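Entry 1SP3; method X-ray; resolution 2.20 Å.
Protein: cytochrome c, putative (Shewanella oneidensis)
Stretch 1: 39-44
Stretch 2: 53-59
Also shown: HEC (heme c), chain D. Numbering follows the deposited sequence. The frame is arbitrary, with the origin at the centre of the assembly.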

ATOM      1  N   TRP A  39      -8.919  11.295  -1.988  1.00 27.74           N
ATOM      2  CA  TRP A  39      -9.112  12.505  -1.220  1.00 27.06           C
ATOM      3  C   TRP A  39      -9.440  12.170   0.237  1.00 26.30           C
ATOM      4  O   TRP A  39      -8.865  12.765   1.094  1.00 26.51           O
ATOM      5  N   THR A  40     -10.419  11.319   0.515  1.00 24.62           N
ATOM      6  CA  THR A  40     -10.808  11.114   1.888  1.00 26.60           C
ATOM      7  C   THR A  40      -9.868  10.201   2.680  1.00 27.42           C
ATOM      8  O   THR A  40      -9.942  10.223   3.912  1.00 25.27           O
ATOM      9  N   TRP A  41      -9.106   9.317   2.000  1.00 26.60           N
ATOM     10  CA  TRP A  41      -8.317   8.292   2.707  1.00 27.23           C
ATOM     11  C   TRP A  41      -9.228   7.373   3.512  1.00 28.66           C
ATOM     12  O   TRP A  41      -8.841   6.773   4.555  1.00 28.79           O
ATOM     13  N   GLU A  42     -10.448   7.217   3.027  1.00 29.32           N
ATOM     14  CA  GLU A  42     -11.384   6.282   3.692  1.00 30.40           C
ATOM     15  C   GLU A  42     -12.001   5.334   2.748  1.00 30.39           C
ATOM     16  O   GLU A  42     -12.370   5.739   1.659  1.00 30.57           O
ATOM     17  N   LEU A  43     -12.133   4.084   3.188  1.00 29.90           N
ATOM     18  CA  LEU A  43     -12.798   3.021   2.466  1.00 31.28           C
ATOM     19  C   LEU A  43     -13.713   2.245   3.429  1.00 33.40           C
ATOM     20  O   LEU A  43     -13.346   1.998   4.567  1.00 34.13           O
ATOM     21  N   GLU A  44     -14.860   1.753   2.956  1.00 34.32           N
ATOM     22  CA  GLU A  44     -15.595   0.837   3.787  1.00 34.81           C
ATOM     23  C   GLU A  44     -15.061  -0.569   3.577  1.00 33.95           C
ATOM     24  O   GLU A  44     -14.804  -0.985   2.469  1.00 35.84           O
ATOM     25  N   VAL A  53     -15.041   1.372   8.782  1.00 35.34           N
ATOM     26  CA  VAL A  53     -14.449   2.399   7.966  1.00 34.49           C
ATOM     27  C   VAL A  53     -12.934   2.304   8.123  1.00 33.54           C
ATOM     28  O   VAL A  53     -12.387   2.575   9.165  1.00 33.32           O
ATOM     29  N   ARG A  54     -12.280   1.788   7.092  1.00 32.25           N
ATOM     30  CA  ARG A  54     -10.862   1.651   7.097  1.00 32.47           C
ATOM     31  C   ARG A  54     -10.348   2.714   6.083  1.00 33.16           C
ATOM     32  O   ARG A  54     -10.691   3.870   6.212  1.00 33.19           O
ATOM     33  N   GLY A  55      -9.555   2.334   5.079  1.00 32.48           N
ATOM     34  CA  GLY A  55      -8.814   3.305   4.288  1.00 30.74           C
ATOM     35  C   GLY A  55      -7.611   3.714   5.112  1.00 31.20           C
ATOM     36  O   GLY A  55      -7.511   3.371   6.306  1.00 30.05           O
ATOM     37  N   LYS A  56      -6.693   4.453   4.497  1.00 29.78           N
ATOM     38  CA  LYS A  56      -5.452   4.839   5.137  1.00 32.05           C
ATOM     39  C   LYS A  56      -5.684   5.668   6.442  1.00 33.44           C
ATOM     40  O   LYS A  56      -4.884   5.554   7.379  1.00 33.01           O
ATOM     41  N   LYS A  57      -6.711   6.519   6.430  1.00 31.65           N
ATOM     42  CA  LYS A  57      -7.029   7.422   7.537  1.00 32.73           C
ATOM     43  C   LYS A  57      -7.178   6.656   8.861  1.00 33.50           C
ATOM     44  O   LYS A  57      -6.781   7.114   9.907  1.00 33.46           O
ATOM     45  N   ASN A  58      -7.795   5.486   8.770  1.00 35.02           N
ATOM     46  CA  ASN A  58      -8.084   4.662   9.921  1.00 35.06           C
ATOM     47  C   ASN A  58      -7.230   3.392  10.031  1.00 35.95           C
ATOM     48  O   ASN A  58      -7.615   2.485  10.703  1.00 39.07           O
ATOM     49  N   SER A  59      -6.115   3.275   9.329  1.00 34.93           N
ATOM     50  CA  SER A  59      -5.468   1.968   9.319  1.00 32.43           C
ATOM     51  C   SER A  59      -4.332   1.944  10.271  1.00 30.78           C
ATOM     52  O   SER A  59      -3.655   2.959  10.484  1.00 28.07           O
TER

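Trp-39, in the last turn of the helix, is buried but takes no part in the contact. Thr-40 points sideways; its p rotamer brings OG1 within 3.1 Å of Glu-42 N, which donates to it, while its carbonyl O accepts from water 1 at 3.0 Å. The same water accepts from Lys-57 NZ at 2.4 Å and so links the helix end to the lysine tip.

Trp-41 leaves the helix with positive phi and turns its side chain toward the second stretch (chi1 m). Lys-56, extended with all four chi angles t, runs over one face of the indole: its CD lies 3.8 Å from the centroid of the six-membered ring of Trp-41, almost on the ring normal. Beyond the ring, Lys-56 NZ binds the heme c iron, FE, at about 2.1 Å, so the tryptophan packs against the shaft of an axial ligand. Lys-57 also points toward stretch 1, and its CB packs 3.9 Å from Trp-41 CB, close to where Lys-57 N donates to Trp-41 O (2.8 Å).

Glu-42 starts sideways, but its m, t chain carries the carboxylate nearer to stretch 2. There OE2 accepts from Asn-58 ND2 at 2.9 Å, and the amide also donates from ND2 to Arg-54 O at 3.1 Å. Val-53 CG1 lies 3.5 Å from Glu-42 OE2. Lys-57 NZ stays 4.2 Å from Glu-42 OE2, beyond a salt bridge; water 2 spans the gap, donating to OE2 (2.9 Å) and accepting from NZ (2.8 Å).

Gly-55 fits closely here, since an ideal CB would lie 2.5 Å from Glu-42 CA. Leu-43 (m, t) points sideways, and its O accepts from Arg-54 N at 2.7 Å. Glu-44 and Val-53 share one sheet face as a non-hydrogen-bonded antiparallel pair.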

ATOM      1  CB  TRP A  39     -10.307  13.260  -1.790  1.00 25.14           C
ATOM      2  CG  TRP A  39     -10.631  14.495  -1.047  1.00 26.57           C
ATOM      3  CD1 TRP A  39     -11.817  14.788  -0.390  1.00 24.46           C
ATOM      4  CD2 TRP A  39      -9.795  15.674  -0.907  1.00 25.70           C
ATOM      5  NE1 TRP A  39     -11.733  16.029   0.173  1.00 22.55           N
ATOM      6  CE2 TRP A  39     -10.522  16.608  -0.155  1.00 21.89           C
ATOM      7  CE3 TRP A  39      -8.476  16.032  -1.361  1.00 26.89           C
ATOM      8  CZ2 TRP A  39      -9.993  17.850   0.206  1.00 19.55           C
ATOM      9  CZ3 TRP A  39      -7.968  17.279  -1.006  1.00 25.84           C
ATOM     10  CH2 TRP A  39      -8.741  18.180  -0.239  1.00 23.55           C
ATOM     11  CB  THR A  40     -12.162  10.500   1.959  1.00 27.04           C
ATOM     12  OG1 THR A  40     -12.107   9.231   1.270  1.00 28.30           O
ATOM     13  CG2 THR A  40     -13.235  11.381   1.175  1.00 29.23           C
ATOM     14  CB  TRP A  41      -7.220   8.923   3.604  1.00 26.49           C
ATOM     15  CG  TRP A  41      -5.921   9.290   2.759  1.00 24.69           C
ATOM     16  CD1 TRP A  41      -5.799   9.330   1.366  1.00 18.39           C
ATOM     17  CD2 TRP A  41      -4.666   9.715   3.276  1.00 26.61           C
ATOM     18  NE1 TRP A  41      -4.517   9.687   1.017  1.00 26.63           N
ATOM     19  CE2 TRP A  41      -3.796   9.929   2.157  1.00 23.62           C
ATOM     20  CE3 TRP A  41      -4.154   9.915   4.597  1.00 22.58           C
ATOM     21  CZ2 TRP A  41      -2.486  10.341   2.303  1.00 26.85           C
ATOM     22  CZ3 TRP A  41      -2.834  10.326   4.718  1.00 28.70           C
ATOM     23  CH2 TRP A  41      -2.004  10.528   3.578  1.00 24.22           C
ATOM     24  CB  GLU A  42     -12.488   7.014   4.429  1.00 31.36           C
ATOM     25  CG  GLU A  42     -11.922   7.873   5.574  1.00 34.23           C
ATOM     26  CD  GLU A  42     -12.952   8.272   6.608  1.00 37.10           C
ATOM     27  OE1 GLU A  42     -13.941   8.943   6.165  1.00 40.16           O
ATOM     28  OE2 GLU A  42     -12.744   7.976   7.862  1.00 40.31           O
ATOM     29  CB  LEU A  43     -11.787   2.002   1.951  1.00 29.98           C
ATOM     30  CG  LEU A  43     -11.053   2.359   0.645  1.00 33.74           C
ATOM     31  CD1 LEU A  43      -9.849   1.446   0.449  1.00 31.66           C
ATOM     32  CD2 LEU A  43     -11.977   2.404  -0.605  1.00 36.43           C
ATOM     33  CB  GLU A  44     -17.104   0.943   3.479  1.00 37.71           C
ATOM     34  CG  GLU A  44     -17.957  -0.059   4.268  1.00 42.47           C
ATOM     35  CD  GLU A  44     -19.466   0.117   4.031  1.00 52.89           C
ATOM     36  OE1 GLU A  44     -19.907  -0.196   2.874  1.00 56.65           O
ATOM     37  OE2 GLU A  44     -20.190   0.568   4.991  1.00 55.28           O
ATOM     38  CB  VAL A  53     -15.080   3.791   8.222  1.00 35.87           C
ATOM     39  CG1 VAL A  53     -14.290   4.893   7.428  1.00 32.66           C
ATOM     40  CG2 VAL A  53     -16.551   3.756   7.724  1.00 37.47           C
ATOM     41  CB  ARG A  54     -10.487   0.179   6.743  1.00 32.41           C
ATOM     42  CG  ARG A  54      -9.135  -0.247   7.249  1.00 33.31           C
ATOM     43  CD  ARG A  54      -8.862  -1.785   7.568  1.00 32.60           C
ATOM     44  NE  ARG A  54      -7.402  -1.933   7.679  1.00 28.24           N
ATOM     45  CZ  ARG A  54      -6.606  -2.100   6.606  1.00 37.65           C
ATOM     46  NH1 ARG A  54      -7.155  -2.221   5.370  1.00 32.87           N
ATOM     47  NH2 ARG A  54      -5.279  -2.176   6.751  1.00 31.97           N
ATOM     48  CB  LYS A  56      -4.573   5.680   4.174  1.00 32.40           C
ATOM     49  CG  LYS A  56      -3.296   6.136   4.800  1.00 29.86           C
ATOM     50  CD  LYS A  56      -2.299   6.500   3.752  1.00 29.99           C
ATOM     51  CE  LYS A  56      -1.081   6.968   4.501  1.00 27.35           C
ATOM     52  NZ  LYS A  56      -0.062   7.262   3.531  1.00 26.03           N
ATOM     53  CB  LYS A  57      -8.397   8.089   7.266  1.00 31.00           C
ATOM     54  CG  LYS A  57      -8.651   9.372   8.106  1.00 30.10           C
ATOM     55  CD  LYS A  57     -10.048   9.953   7.841  1.00 29.33           C
ATOM     56  CE  LYS A  57     -10.150  11.385   8.478  1.00 29.42           C
ATOM     57  NZ  LYS A  57     -11.461  11.941   8.009  1.00 34.09           N
ATOM     58  CB  ASN A  58      -9.582   4.325   9.872  1.00 33.99           C
ATOM     59  CG  ASN A  58     -10.414   5.575   9.764  1.00 31.59           C
ATOM     60  OD1 ASN A  58     -10.281   6.423  10.579  1.00 30.73           O
ATOM     61  ND2 ASN A  58     -11.167   5.736   8.701  1.00 32.53           N
ATOM     62  CB  SER A  59      -4.958   1.596   7.907  1.00 33.49           C
ATOM     63  OG  SER A  59      -6.096   1.361   7.066  1.00 34.32           O
TER
HETATM   64 FE   HEC D 802       1.357   5.647   3.658  1.00 38.45          FE
HETATM   65  CHA HEC D 802      -1.109   3.315   2.747  1.00 34.58           C
HETATM   66  CHB HEC D 802       0.708   5.002   6.989  1.00 29.55           C
HETATM   67  CHC HEC D 802       3.557   8.091   4.601  1.00 35.09           C
HETATM   68  CHD HEC D 802       2.164   6.194   0.409  1.00 29.90           C
HETATM   69  NA  HEC D 802       0.051   4.349   4.724  1.00 34.62           N
HETATM   70  C1A HEC D 802      -0.887   3.481   4.141  1.00 35.83           C
HETATM   71  C2A HEC D 802      -1.574   2.792   5.232  1.00 33.91           C
HETATM   72  C3A HEC D 802      -1.086   3.257   6.419  1.00 32.40           C
HETATM   73  C4A HEC D 802      -0.048   4.249   6.102  1.00 32.87           C
HETATM   74  CMA HEC D 802      -1.561   2.774   7.858  1.00 29.58           C
HETATM   75  CAA HEC D 802      -2.677   1.681   5.042  1.00 31.77           C
HETATM   76  CBA HEC D 802      -2.089   0.271   5.316  1.00 32.10           C
HETATM   77  CGA HEC D 802      -0.784   0.045   4.506  1.00 37.92           C
HETATM   78  O1A HEC D 802       0.317   0.119   5.128  1.00 29.65           O
HETATM   79  O2A HEC D 802      -0.740  -0.175   3.217  1.00 41.71           O
HETATM   80  NB  HEC D 802       2.030   6.425   5.429  1.00 31.89           N
HETATM   81  C1B HEC D 802       1.563   6.023   6.702  1.00 31.52           C
HETATM   82  C2B HEC D 802       2.169   6.859   7.714  1.00 30.78           C
HETATM   83  C3B HEC D 802       2.995   7.700   7.041  1.00 31.42           C
HETATM   84  C4B HEC D 802       2.887   7.433   5.603  1.00 31.75           C
HETATM   85  CMB HEC D 802       1.904   6.692   9.247  1.00 27.79           C
HETATM   86  CAB HEC D 802       3.892   8.831   7.607  1.00 29.51           C
HETATM   87  CBB HEC D 802       4.537   8.710   8.819  1.00 33.41           C
HETATM   88  NC  HEC D 802       2.719   6.950   2.645  1.00 35.03           N
HETATM   89  C1C HEC D 802       3.518   7.875   3.247  1.00 32.66           C
HETATM   90  C2C HEC D 802       4.284   8.539   2.231  1.00 35.01           C
HETATM   91  C3C HEC D 802       3.917   7.987   1.022  1.00 35.42           C
HETATM   92  C4C HEC D 802       2.896   6.980   1.292  1.00 32.90           C
HETATM   93  CMC HEC D 802       5.299   9.673   2.574  1.00 30.16           C
HETATM   94  CAC HEC D 802       4.457   8.348  -0.417  1.00 35.36           C
HETATM   95  CBC HEC D 802       5.776   8.296  -0.823  1.00 30.38           C
HETATM   96  ND  HEC D 802       0.654   4.844   1.829  1.00 32.67           N
HETATM   97  C1D HEC D 802       1.093   5.355   0.627  1.00 27.38           C
HETATM   98  C2D HEC D 802       0.216   4.752  -0.404  1.00 29.59           C
HETATM   99  C3D HEC D 802      -0.812   3.856   0.299  1.00 31.73           C
HETATM  100  C4D HEC D 802      -0.463   3.977   1.699  1.00 30.32           C
HETATM  101  CMD HEC D 802       0.311   4.987  -1.912  1.00 24.08           C
HETATM  102  CAD HEC D 802      -1.931   2.952  -0.353  1.00 36.93           C
HETATM  103  CBD HEC D 802      -1.291   1.585  -0.620  1.00 47.49           C
HETATM  104  CGD HEC D 802      -2.169   0.629  -1.461  1.00 56.95           C
HETATM  105  O1D HEC D 802      -1.523  -0.185  -2.163  1.00 61.13           O
HETATM  106  O2D HEC D 802      -3.467   0.570  -1.485  1.00 55.63           O
HETATM  107  O   HOH W   1     -11.645  11.975   5.571  1.00 39.50           O
HETATM  108  O   HOH W   2     -13.170  10.319   9.491  1.00 38.43           O